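Local coordinates for protein DNA polymerase sliding clamp (Archaeoglobus fulgidus, PDB 1RWZ) that assembles as a homotrimeric ring that encircles DNA and probably serves as a moving platform tethering the replicative polymerase and other proteins during replication, at residues 5-10 with 226-231. Numbering follows the deposited sequence.
Sequences IMTGEL and ELVGGR
Val228 sets its CG1 methyl against the first turn of helix 8-19, where it meets the side chain of Glu9 and, less closely, the backbone N and CB of Leu10. It heads a type I' turn, Val228 to Arg231, that closes the beta hairpin of strands 221-227 and 232-238. The Glu9 and Val228 side chains run antiparallel, each passing beside the other: CG of Glu9 rests 3.8 Å from CG1 of Val228, and the carboxylate oxygen OE1 of Glu9 comes to 3.6 Å from that same methyl. With CG anti to the backbone N (chi1 179°) and the chain extended beyond it, Glu9 lays its aliphatic part alongside the valine. Leu10 gives a looser apolar contact, its CB 4.2 Å from CG1 of Val228, while its CD1 lies 4.1 Å from CB of Arg231. Thr7 and Arg231 meet tip to tip; CG2 of Thr7 sits over one face of the guanidinium, 4.1 Å from NE. No hydrogen bond joins the two segments. Glu9 OE1 and Arg231 NH1 stay 5.2 Å apart, so any attraction between the charges is probably modest.

Each side is organised from within. Thr7 is the N-cap of helix 8-19, its OG1 accepting from Leu10 N at 3.1 Å. Within the turn, Val228 O accepts from Arg231 N and, on the opposite face of its carbonyl plane, from Arg231 NH1 at 3.0 Å, with NH1 56° out of that plane. The contact thus brings a hairpin of the C-terminal domain against the first helix of the N-terminal domain, where strand 232-238 pairs with strand 45-52 in a sheet shared by both. Farther out, Val228 and Leu227 also touch Thr13 of that helix, and Arg231 O accepts from Ser55 OG.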
ATOM      1  N   ILE A   5     -19.469   7.380 -24.405  1.00 14.61           N
ATOM      2  CA  ILE A   5     -19.505   6.775 -23.085  1.00 13.86           C
ATOM      3  C   ILE A   5     -18.539   5.600 -23.113  1.00 13.64           C
ATOM      4  O   ILE A   5     -18.577   4.772 -24.022  1.00 13.05           O
ATOM      5  CB  ILE A   5     -20.928   6.309 -22.717  1.00 14.61           C
ATOM      6  CG1 ILE A   5     -21.856   7.530 -22.648  1.00 14.66           C
ATOM      7  CG2 ILE A   5     -20.913   5.574 -21.376  1.00 14.46           C
ATOM      8  CD1 ILE A   5     -23.290   7.212 -22.219  1.00 15.08           C
ATOM      9  N   MET A   6     -17.660   5.550 -22.118  1.00 13.16           N
ATOM     10  CA  MET A   6     -16.641   4.514 -22.034  1.00 13.41           C
ATOM     11  C   MET A   6     -16.463   4.081 -20.582  1.00 13.83           C
ATOM     12  O   MET A   6     -16.889   4.785 -19.674  1.00 14.43           O
ATOM     13  CB  MET A   6     -15.323   5.084 -22.560  1.00 14.30           C
ATOM     14  CG  MET A   6     -14.782   6.228 -21.697  1.00 15.64           C
ATOM     15  SD  MET A   6     -13.706   7.372 -22.605  1.00 18.35           S
ATOM     16  CE  MET A   6     -12.358   6.311 -22.971  1.00 15.97           C
ATOM     17  N   THR A   7     -15.833   2.931 -20.356  1.00 14.04           N
ATOM     18  CA  THR A   7     -15.615   2.482 -18.986  1.00 15.22           C
ATOM     19  C   THR A   7     -14.534   3.352 -18.349  1.00 15.16           C
ATOM     20  O   THR A   7     -13.661   3.883 -19.045  1.00 13.91           O
ATOM     21  CB  THR A   7     -15.147   1.016 -18.915  1.00 16.63           C
ATOM     22  OG1 THR A   7     -13.805   0.911 -19.416  1.00 17.60           O
ATOM     23  CG2 THR A   7     -16.065   0.127 -19.736  1.00 16.70           C
ATOM     24  N   GLY A   8     -14.603   3.497 -17.030  1.00 14.37           N
ATOM     25  CA  GLY A   8     -13.618   4.293 -16.322  1.00 15.59           C
ATOM     26  C   GLY A   8     -12.212   3.769 -16.545  1.00 15.40           C
ATOM     27  O   GLY A   8     -11.274   4.546 -16.740  1.00 15.99           O
ATOM     28  N   GLU A   9     -12.059   2.447 -16.528  1.00 15.48           N
ATOM     29  CA  GLU A   9     -10.747   1.846 -16.732  1.00 16.38           C
ATOM     30  C   GLU A   9     -10.188   2.216 -18.101  1.00 15.56           C
ATOM     31  O   GLU A   9      -8.987   2.463 -18.242  1.00 15.29           O
ATOM     32  CB  GLU A   9     -10.825   0.321 -16.592  1.00 18.29           C
ATOM     33  CG  GLU A   9      -9.490  -0.384 -16.808  1.00 20.83           C
ATOM     34  CD  GLU A   9      -9.583  -1.896 -16.674  1.00 24.23           C
ATOM     35  OE1 GLU A   9     -10.662  -2.458 -16.963  1.00 24.05           O
ATOM     36  OE2 GLU A   9      -8.568  -2.524 -16.299  1.00 25.65           O
ATOM     37  N   LEU A  10     -11.048   2.264 -19.111  1.00 14.53           N
ATOM     38  CA  LEU A  10     -10.580   2.608 -20.450  1.00 14.49           C
ATOM     39  C   LEU A  10     -10.026   4.028 -20.468  1.00 14.59           C
ATOM     40  O   LEU A  10      -8.933   4.274 -20.985  1.00 15.61           O
ATOM     41  CB  LEU A  10     -11.717   2.468 -21.464  1.00 14.39           C
ATOM     42  CG  LEU A  10     -11.399   2.721 -22.942  1.00 14.14           C
ATOM     43  CD1 LEU A  10     -10.187   1.892 -23.381  1.00 14.12           C
ATOM     44  CD2 LEU A  10     -12.621   2.362 -23.772  1.00 14.03           C
ATOM     45  N   GLU A 226      -2.389  -4.269 -26.185  1.00 14.55           N
ATOM     46  CA  GLU A 226      -3.841  -4.285 -26.341  1.00 14.95           C
ATOM     47  C   GLU A 226      -4.299  -4.354 -24.891  1.00 14.60           C
ATOM     48  O   GLU A 226      -4.072  -5.345 -24.196  1.00 14.46           O
ATOM     49  CB  GLU A 226      -4.282  -5.492 -27.172  1.00 16.20           C
ATOM     50  CG  GLU A 226      -3.778  -5.361 -28.604  1.00 21.15           C
ATOM     51  CD  GLU A 226      -4.221  -6.481 -29.517  1.00 24.20           C
ATOM     52  OE1 GLU A 226      -5.399  -6.494 -29.928  1.00 25.57           O
ATOM     53  OE2 GLU A 226      -3.381  -7.347 -29.824  1.00 27.08           O
ATOM     54  N   LEU A 227      -4.918  -3.269 -24.440  1.00 13.34           N
ATOM     55  CA  LEU A 227      -5.320  -3.121 -23.043  1.00 13.06           C
ATOM     56  C   LEU A 227      -6.809  -3.003 -22.756  1.00 12.56           C
ATOM     57  O   LEU A 227      -7.616  -2.785 -23.652  1.00 12.65           O
ATOM     58  CB  LEU A 227      -4.635  -1.876 -22.472  1.00 13.11           C
ATOM     59  CG  LEU A 227      -3.141  -1.726 -22.773  1.00 12.90           C
ATOM     60  CD1 LEU A 227      -2.653  -0.346 -22.310  1.00 13.83           C
ATOM     61  CD2 LEU A 227      -2.375  -2.830 -22.074  1.00 13.09           C
ATOM     62  N   VAL A 228      -7.140  -3.115 -21.470  1.00 13.06           N
ATOM     63  CA  VAL A 228      -8.512  -2.997 -20.983  1.00 14.20           C
ATOM     64  C   VAL A 228      -9.467  -3.950 -21.694  1.00 14.66           C
ATOM     65  O   VAL A 228     -10.417  -3.529 -22.356  1.00 14.64           O
ATOM     66  CB  VAL A 228      -9.020  -1.542 -21.133  1.00 14.88           C
ATOM     67  CG1 VAL A 228     -10.311  -1.350 -20.342  1.00 15.09           C
ATOM     68  CG2 VAL A 228      -7.950  -0.569 -20.632  1.00 14.91           C
ATOM     69  N   GLY A 229      -9.216  -5.245 -21.536  1.00 15.40           N
ATOM     70  CA  GLY A 229     -10.066  -6.229 -22.182  1.00 16.14           C
ATOM     71  C   GLY A 229      -9.967  -6.148 -23.695  1.00 17.28           C
ATOM     72  O   GLY A 229     -10.901  -6.510 -24.411  1.00 18.30           O
ATOM     73  N   GLY A 230      -8.828  -5.671 -24.186  1.00 16.07           N
ATOM     74  CA  GLY A 230      -8.639  -5.556 -25.620  1.00 16.23           C
ATOM     75  C   GLY A 230      -9.412  -4.408 -26.245  1.00 16.00           C
ATOM     76  O   GLY A 230      -9.590  -4.364 -27.465  1.00 16.95           O
ATOM     77  N   ARG A 231      -9.865  -3.470 -25.421  1.00 14.84           N
ATOM     78  CA  ARG A 231     -10.623  -2.329 -25.923  1.00 14.38           C
ATOM     79  C   ARG A 231      -9.742  -1.246 -26.536  1.00 14.88           C
ATOM     80  O   ARG A 231     -10.170  -0.517 -27.436  1.00 14.85           O
ATOM     81  CB  ARG A 231     -11.450  -1.696 -24.803  1.00 15.08           C
ATOM     82  CG  ARG A 231     -12.600  -2.548 -24.263  1.00 16.10           C
ATOM     83  CD  ARG A 231     -13.394  -1.710 -23.268  1.00 15.81           C
ATOM     84  NE  ARG A 231     -14.505  -2.406 -22.618  1.00 17.50           N
ATOM     85  CZ  ARG A 231     -14.374  -3.362 -21.702  1.00 17.76           C
ATOM     86  NH1 ARG A 231     -13.172  -3.776 -21.316  1.00 17.46           N
ATOM     87  NH2 ARG A 231     -15.457  -3.878 -21.135  1.00 18.13           N
TER